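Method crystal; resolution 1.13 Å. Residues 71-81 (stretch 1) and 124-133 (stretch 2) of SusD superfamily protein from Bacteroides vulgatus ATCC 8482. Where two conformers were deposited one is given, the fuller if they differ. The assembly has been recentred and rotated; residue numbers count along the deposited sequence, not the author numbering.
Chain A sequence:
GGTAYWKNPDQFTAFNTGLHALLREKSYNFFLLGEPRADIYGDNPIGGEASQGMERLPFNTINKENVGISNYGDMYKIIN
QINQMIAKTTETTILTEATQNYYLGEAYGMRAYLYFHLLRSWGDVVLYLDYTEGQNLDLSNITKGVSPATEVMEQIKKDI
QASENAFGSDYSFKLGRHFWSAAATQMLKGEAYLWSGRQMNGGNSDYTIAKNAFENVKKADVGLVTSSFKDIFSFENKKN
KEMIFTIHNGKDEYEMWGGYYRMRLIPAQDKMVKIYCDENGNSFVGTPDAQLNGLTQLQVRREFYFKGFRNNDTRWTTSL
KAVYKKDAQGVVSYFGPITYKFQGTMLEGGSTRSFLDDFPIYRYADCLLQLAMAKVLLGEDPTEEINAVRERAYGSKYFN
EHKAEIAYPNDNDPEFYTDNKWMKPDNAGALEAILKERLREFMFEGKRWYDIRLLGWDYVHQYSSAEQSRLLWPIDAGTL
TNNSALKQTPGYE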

# COMPACT_ATOMS: atom_id res chain seq x y z
N ASN A 71 -19.34 5.09 2.31
CA ASN A 71 -19.49 4.64 3.70
C ASN A 71 -18.20 4.33 4.40
O ASN A 71 -18.05 3.27 5.04
CB ASN A 71 -20.46 3.44 3.79
CG ASN A 71 -20.97 3.19 5.23
OD1 ASN A 71 -21.08 4.13 6.02
ND2 ASN A 71 -21.28 1.96 5.56
N TYR A 72 -17.24 5.21 4.25
CA TYR A 72 -15.96 5.09 4.97
C TYR A 72 -15.29 3.75 4.69
O TYR A 72 -14.62 3.17 5.55
CB TYR A 72 -16.15 5.34 6.48
CG TYR A 72 -16.67 6.72 6.80
CD1 TYR A 72 -15.88 7.86 6.66
CD2 TYR A 72 -18.02 6.89 7.17
CE1 TYR A 72 -16.37 9.11 6.98
CE2 TYR A 72 -18.50 8.16 7.52
CZ TYR A 72 -17.67 9.25 7.43
OH TYR A 72 -18.16 10.47 7.85
N GLY A 73 -15.45 3.25 3.47
CA GLY A 73 -14.84 1.98 3.11
C GLY A 73 -15.35 0.79 3.90
O GLY A 73 -14.65 -0.21 3.96
N ASP A 74 -16.53 0.90 4.50
CA ASP A 74 -17.11 -0.11 5.33
C ASP A 74 -16.24 -0.44 6.56
O ASP A 74 -16.30 -1.53 7.11
CB ASP A 74 -17.41 -1.33 4.47
CG ASP A 74 -18.34 -2.24 5.13
OD1 ASP A 74 -19.26 -1.78 5.85
OD2 ASP A 74 -18.12 -3.45 4.96
N MSE A 75 -15.44 0.52 6.99
CA MSE A 75 -14.52 0.26 8.13
C MSE A 75 -15.17 0.26 9.50
O MSE A 75 -14.67 -0.41 10.40
CB MSE A 75 -13.33 1.20 8.06
CG MSE A 75 -12.39 0.88 6.92
SE MSE A 75 -10.80 2.03 6.96
CE MSE A 75 -11.22 3.21 5.55
N TYR A 76 -16.29 0.96 9.66
CA TYR A 76 -16.89 1.05 10.99
C TYR A 76 -17.43 -0.27 11.51
O TYR A 76 -17.38 -0.54 12.70
CB TYR A 76 -17.94 2.12 11.09
CG TYR A 76 -17.31 3.49 11.28
CD1 TYR A 76 -16.89 3.90 12.52
CD2 TYR A 76 -17.09 4.35 10.23
CE1 TYR A 76 -16.28 5.15 12.74
CE2 TYR A 76 -16.46 5.59 10.41
CZ TYR A 76 -16.07 6.00 11.65
OH TYR A 76 -15.49 7.22 11.80
N LYS A 77 -17.92 -1.14 10.65
CA LYS A 77 -18.43 -2.41 11.22
C LYS A 77 -17.24 -3.30 11.62
O LYS A 77 -17.40 -4.15 12.48
CB LYS A 77 -19.46 -3.11 10.35
CG LYS A 77 -18.94 -3.64 9.05
CD LYS A 77 -20.11 -4.40 8.39
CE LYS A 77 -19.94 -4.84 6.96
NZ LYS A 77 -18.82 -5.79 6.87
N ILE A 78 -16.03 -3.08 11.04
CA ILE A 78 -14.83 -3.75 11.56
C ILE A 78 -14.45 -3.20 12.92
O ILE A 78 -14.20 -3.94 13.86
CB ILE A 78 -13.60 -3.66 10.60
CG1 ILE A 78 -14.00 -3.94 9.14
CG2 ILE A 78 -12.47 -4.51 11.08
CD1 ILE A 78 -12.88 -3.77 8.15
N ILE A 79 -14.44 -1.88 13.01
CA ILE A 79 -14.14 -1.19 14.26
C ILE A 79 -15.06 -1.69 15.38
O ILE A 79 -14.61 -1.96 16.50
CB ILE A 79 -14.17 0.35 14.06
CG1 ILE A 79 -12.98 0.78 13.18
CG2 ILE A 79 -14.15 1.09 15.40
CD1 ILE A 79 -13.13 2.19 12.60
N ASN A 80 -16.35 -1.83 15.08
CA ASN A 80 -17.32 -2.35 16.06
C ASN A 80 -16.86 -3.69 16.60
O ASN A 80 -16.85 -3.92 17.82
CB ASN A 80 -18.69 -2.46 15.39
CG ASN A 80 -19.85 -2.87 16.34
OD1 ASN A 80 -19.67 -3.41 17.44
ND2 ASN A 80 -21.06 -2.63 15.84
N GLN A 81 -16.49 -4.61 15.70
CA GLN A 81 -16.03 -5.92 16.16
C GLN A 81 -14.72 -5.86 16.95
O GLN A 81 -14.55 -6.57 17.92
CB GLN A 81 -15.91 -6.90 14.96
CG GLN A 81 -17.24 -7.09 14.17
CD GLN A 81 -18.32 -7.61 14.99
OE1 GLN A 81 -18.17 -8.67 15.59
NE2 GLN A 81 -19.47 -6.90 15.01
N ASP A 124 -12.02 14.55 9.60
CA ASP A 124 -12.85 14.53 10.80
C ASP A 124 -13.83 13.36 10.67
O ASP A 124 -14.56 13.30 9.70
CB ASP A 124 -13.67 15.81 10.93
CG ASP A 124 -12.87 17.10 11.06
OD1 ASP A 124 -11.65 17.10 11.10
OD2 ASP A 124 -13.57 18.13 11.19
N VAL A 125 -13.82 12.44 11.63
CA VAL A 125 -14.67 11.26 11.56
C VAL A 125 -15.20 10.95 12.96
O VAL A 125 -14.66 11.41 13.96
CB VAL A 125 -13.90 10.02 10.98
CG1 VAL A 125 -13.46 10.28 9.54
CG2 VAL A 125 -12.70 9.59 11.87
N VAL A 126 -16.26 10.14 13.03
CA VAL A 126 -16.81 9.71 14.29
C VAL A 126 -15.81 8.81 14.99
O VAL A 126 -15.30 7.85 14.39
CB VAL A 126 -18.16 9.01 14.11
CG1 VAL A 126 -18.66 8.45 15.47
CG2 VAL A 126 -19.18 9.97 13.53
N LEU A 127 -15.57 9.07 16.27
CA LEU A 127 -14.77 8.18 17.10
C LEU A 127 -15.72 7.21 17.82
O LEU A 127 -16.29 7.49 18.88
CB LEU A 127 -13.89 8.97 18.08
CG LEU A 127 -12.72 9.72 17.46
CD1 LEU A 127 -11.98 10.59 18.50
CD2 LEU A 127 -11.76 8.72 16.74
N TYR A 128 -15.88 6.04 17.22
CA TYR A 128 -16.73 4.99 17.70
C TYR A 128 -15.83 4.01 18.45
O TYR A 128 -14.96 3.34 17.84
CB TYR A 128 -17.43 4.33 16.52
CG TYR A 128 -18.37 3.31 16.94
CD1 TYR A 128 -19.48 3.64 17.71
CD2 TYR A 128 -18.14 1.95 16.68
CE1 TYR A 128 -20.38 2.67 18.16
CE2 TYR A 128 -19.01 0.97 17.13
CZ TYR A 128 -20.13 1.35 17.89
OH TYR A 128 -21.00 0.39 18.34
N LEU A 129 -16.02 3.94 19.76
CA LEU A 129 -15.18 3.15 20.63
C LEU A 129 -16.01 2.11 21.43
O LEU A 129 -15.42 1.32 22.15
CB LEU A 129 -14.37 4.07 21.56
CG LEU A 129 -13.52 5.13 20.86
CD1 LEU A 129 -12.83 6.10 21.82
CD2 LEU A 129 -12.45 4.50 19.99
N ASP A 130 -17.32 2.03 21.17
CA ASP A 130 -18.29 1.04 21.75
C ASP A 130 -18.51 -0.15 20.85
O ASP A 130 -18.01 -0.21 19.71
CB ASP A 130 -19.61 1.76 21.95
CG ASP A 130 -19.46 2.95 22.87
OD1 ASP A 130 -18.64 2.85 23.81
OD2 ASP A 130 -20.10 3.99 22.61
N TYR A 131 -19.27 -1.14 21.33
CA TYR A 131 -19.67 -2.23 20.48
C TYR A 131 -21.12 -2.55 20.75
O TYR A 131 -21.68 -2.14 21.77
CB TYR A 131 -18.81 -3.47 20.68
CG TYR A 131 -18.84 -4.13 22.02
CD1 TYR A 131 -18.13 -3.62 23.10
CD2 TYR A 131 -19.53 -5.32 22.20
CE1 TYR A 131 -18.14 -4.27 24.34
CE2 TYR A 131 -19.55 -5.96 23.42
CZ TYR A 131 -18.86 -5.42 24.48
OH TYR A 131 -18.85 -6.08 25.69
N THR A 132 -21.71 -3.31 19.83
CA THR A 132 -23.16 -3.64 19.89
C THR A 132 -23.51 -5.09 20.25
O THR A 132 -24.51 -5.32 20.96
CB THR A 132 -23.83 -3.28 18.54
OG1 THR A 132 -23.15 -3.98 17.48
CG2 THR A 132 -23.77 -1.77 18.30
N GLU A 133 -22.76 -6.07 19.75
CA GLU A 133 -23.13 -7.49 19.90
C GLU A 133 -23.12 -7.99 21.36
O GLU A 133 -22.15 -7.74 22.13
CB GLU A 133 -22.24 -8.36 19.00
O HOH W 1 -16.44 12.59 7.88
O HOH W 2 -17.53 9.35 10.64
O HOH W 3 -20.04 -5.90 18.21

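The extended segment 124-133 runs alongside the helix that carries Tyr76, Ile79 and Asn80, and stretches 71-81 and 124-133 bury 458 Å² in all, both sides summed. At its start the CA-to-CB bond of Asp124 points away, and the residue takes part through its backbone: water 1 donates to Asp124 O (2.7 Å) and also hydrogen-bonds Tyr72 OH (2.7 Å). The CA-to-CB bond of Val125 points toward the other stretch, and CG1 lies oblique to the ring of Tyr72, 4.0 Å from Tyr72 CE1.

Val126 contributes mainly its backbone. Tyr76 OH donates a short hydrogen bond to Val126 O (2.7 Å); the CA-to-CB bond of Tyr76 points sideways, but the end of the side chain comes nearer and brings OH to Val126 O. Water 2 donates to Tyr76 OH and accepts from Val126 N, so that both backbone polar groups of Val126 are engaged.

Leu127 points away, whereas Tyr128 turns back toward the helix. Its CB lies at the edge of the Tyr76 ring, 4.0 Å from Tyr76 CE1, and its own ring edge meets Asn80 CB, 3.9 Å from Tyr128 CE2.

Beyond Tyr131, whose CA lies 3.3 Å from Asn80 OD1, the Asn80 amide pairs with Thr132 in both directions: Thr132 N donates to Asn80 OD1 (3.1 Å), and Asn80 ND2 donates to Thr132 OG1 (3.0 Å). Water 3 then links Asn80 OD1 to Glu133 N.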